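Local coordinates for SufE-like protein 1, chloroplastic/mitochondrial (Arabidopsis thaliana, PDB 4PUI) that activates the plastid cysteine desulfurase NFS2 and takes part in mitochondrial cysteine desulfurization, supplying sulfur for iron-sulfur clusters, the chain being its glutaredoxin-interacting BolA domain, at residues F50-V55 / L86-K91. Residues are numbered along the deposited sequence; the frame is centred on the assembly and turned at random.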
loop_
_atom_site.group_PDB
_atom_site.type_symbol
_atom_site.label_atom_id
_atom_site.label_comp_id
_atom_site.label_asym_id
_atom_site.label_seq_id
_atom_site.Cartn_x
_atom_site.Cartn_y
_atom_site.Cartn_z
ATOM N N PHE A 50 -2.866 -0.604 7.463
ATOM C CA PHE A 50 -1.490 -0.801 7.026
ATOM C C PHE A 50 -0.828 0.527 6.708
ATOM O O PHE A 50 -1.490 1.469 6.277
ATOM C CB PHE A 50 -1.421 -1.678 5.777
ATOM C CG PHE A 50 -1.834 -3.104 6.011
ATOM C CD1 PHE A 50 -3.172 -3.464 6.026
ATOM C CD2 PHE A 50 -0.871 -4.088 6.212
ATOM C CE1 PHE A 50 -3.548 -4.791 6.252
ATOM C CE2 PHE A 50 -1.231 -5.408 6.426
ATOM C CZ PHE A 50 -2.580 -5.763 6.446
ATOM N N ASN A 51 0.481 0.585 6.938
ATOM C CA ASN A 51 1.312 1.654 6.403
ATOM C C ASN A 51 2.028 1.105 5.186
ATOM O O ASN A 51 2.616 0.027 5.249
ATOM C CB ASN A 51 2.361 2.128 7.424
ATOM C CG ASN A 51 1.744 2.782 8.657
ATOM O OD1 ASN A 51 0.672 3.378 8.582
ATOM N ND2 ASN A 51 2.428 2.677 9.793
ATOM N N LEU A 52 1.980 1.844 4.079
ATOM C CA LEU A 52 2.677 1.451 2.855
ATOM C C LEU A 52 3.752 2.483 2.496
ATOM O O LEU A 52 3.485 3.683 2.504
ATOM C CB LEU A 52 1.697 1.388 1.697
ATOM C CG LEU A 52 0.470 0.499 1.854
ATOM C CD1 LEU A 52 -0.399 0.546 0.601
ATOM C CD2 LEU A 52 0.892 -0.930 2.145
ATOM N N ARG A 53 4.957 2.012 2.181
ATOM C CA ARG A 53 5.968 2.882 1.594
ATOM C C ARG A 53 6.384 2.257 0.276
ATOM O O ARG A 53 6.870 1.127 0.246
ATOM C CB ARG A 53 7.184 3.049 2.506
ATOM C CG ARG A 53 8.247 4.006 1.930
ATOM C CD ARG A 53 9.480 4.040 2.811
ATOM N NE ARG A 53 10.504 4.981 2.358
ATOM C CZ ARG A 53 11.457 4.674 1.486
ATOM N NH1 ARG A 53 11.490 3.467 0.954
ATOM N NH2 ARG A 53 12.377 5.577 1.144
ATOM N N ILE A 54 6.151 2.980 -0.815
ATOM C CA ILE A 54 6.384 2.441 -2.150
ATOM C C ILE A 54 7.261 3.378 -2.941
ATOM O O ILE A 54 6.921 4.542 -3.104
ATOM C CB ILE A 54 5.060 2.294 -2.916
ATOM C CG1 ILE A 54 4.007 1.671 -2.004
ATOM C CG2 ILE A 54 5.247 1.483 -4.235
ATOM C CD1 ILE A 54 2.594 1.720 -2.574
ATOM N N VAL A 55 8.372 2.854 -3.453
ATOM C CA VAL A 55 9.207 3.608 -4.386
ATOM C C VAL A 55 9.099 2.951 -5.765
ATOM O O VAL A 55 9.531 1.812 -5.955
ATOM C CB VAL A 55 10.676 3.670 -3.932
ATOM C CG1 VAL A 55 11.467 4.570 -4.871
ATOM C CG2 VAL A 55 10.770 4.188 -2.492
ATOM N N LEU A 86 -5.374 2.900 4.740
ATOM C CA LEU A 86 -4.001 2.773 4.279
ATOM C C LEU A 86 -3.296 4.110 4.460
ATOM O O LEU A 86 -3.786 5.141 4.002
ATOM C CB LEU A 86 -3.943 2.387 2.805
ATOM C CG LEU A 86 -4.465 1.005 2.429
ATOM C CD1 LEU A 86 -4.705 0.927 0.930
ATOM C CD2 LEU A 86 -3.489 -0.054 2.890
ATOM N N SER A 87 -2.142 4.076 5.103
ATOM C CA SER A 87 -1.304 5.262 5.198
ATOM C C SER A 87 -0.195 5.155 4.142
ATOM O O SER A 87 0.679 4.299 4.243
ATOM C CB SER A 87 -0.713 5.370 6.599
ATOM O OG SER A 87 0.196 6.450 6.685
ATOM N N ILE A 88 -0.228 6.034 3.148
ATOM C CA ILE A 88 0.587 5.853 1.950
ATOM C C ILE A 88 1.738 6.856 1.841
ATOM O O ILE A 88 1.527 8.056 1.966
ATOM C CB ILE A 88 -0.286 5.943 0.703
ATOM C CG1 ILE A 88 -1.288 4.786 0.696
ATOM C CG2 ILE A 88 0.577 5.946 -0.577
ATOM C CD1 ILE A 88 -2.376 4.914 -0.340
ATOM N N VAL A 89 2.952 6.345 1.628
ATOM C CA VAL A 89 4.080 7.169 1.202
ATOM C C VAL A 89 4.458 6.608 -0.153
ATOM O O VAL A 89 4.755 5.423 -0.267
ATOM C CB VAL A 89 5.284 7.088 2.171
ATOM C CG1 VAL A 89 6.510 7.799 1.573
ATOM C CG2 VAL A 89 4.929 7.722 3.508
ATOM N N ALA A 90 4.382 7.445 -1.178
ATOM C CA ALA A 90 4.637 7.004 -2.543
ATOM C C ALA A 90 5.628 7.944 -3.199
ATOM O O ALA A 90 5.327 9.129 -3.408
ATOM C CB ALA A 90 3.342 6.967 -3.342
ATOM N N LYS A 91 6.804 7.418 -3.523
ATOM C CA LYS A 91 7.879 8.227 -4.087
ATOM C C LYS A 91 8.421 7.602 -5.349
ATOM O O LYS A 91 8.329 6.395 -5.549
ATOM C CB LYS A 91 9.025 8.357 -3.091
ATOM C CG LYS A 91 8.589 8.856 -1.731
ATOM C CD LYS A 91 9.777 9.087 -0.811
ATOM C CE LYS A 91 9.319 9.815 0.439
ATOM N NZ LYS A 91 10.278 10.875 0.851
#
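F50-V55 and L86-K91 pair as parallel strands, central and outermost, in the three-stranded mixed sheet of the BolA-like domain. Their directions differ by 13°, and the chain between them includes helix 64-74, as in a beta-alpha-beta crossover. Five backbone hydrogen bonds set the register: S87 N to F50 O, L52 N to S87 O, V89 N to L52 O, I54 N to V89 O and K91 N to I54 O. All five are short and nearly straight, with N to O distances of 2.8 to 2.9 Å and N-H...O angles of at least 163°. From L86, N51, R53, A90 and V55, CA-H groups also approach these carbonyls or that of K91, the shortest being V55 CA to K91 O at 3.1 Å.

F50, L52, I54, L86, I88 and A90 line the face packed against helices 5-18 and 64-74. There the L86 methyl CD2 sits between two residues of the other strand, 3.9 Å from F50 CB and 3.9 Å from L52 CD1. F50 CG is anti to its carbonyl carbon and the ring leads away from L86, toward I10. L52 crosses L86 obliquely, while L52 CD1 also meets I88 CG1; I71 of helix 64-74 touches both L52 and I88.

The other face is more polar and more open. N51 brings OD1 to 3.1 Å from S87 CB, and N51 ND2 hydrogen-bonds E26 on strand 22-27. R53 has CG anti to the backbone N (chi1 -178°), placing it 4.2 Å from V89 CG1, and its extended chain ends in a salt bridge from NH1 to E22. R53 NH2 and K91 NZ stay 5.7 Å apart, and E22 probably eases their repulsion. Backbone bonding thus joins the strands, apolar contacts fill in the helix-covered face, and the polar ends of N51 and R53 tie the central strand to strand 22-27.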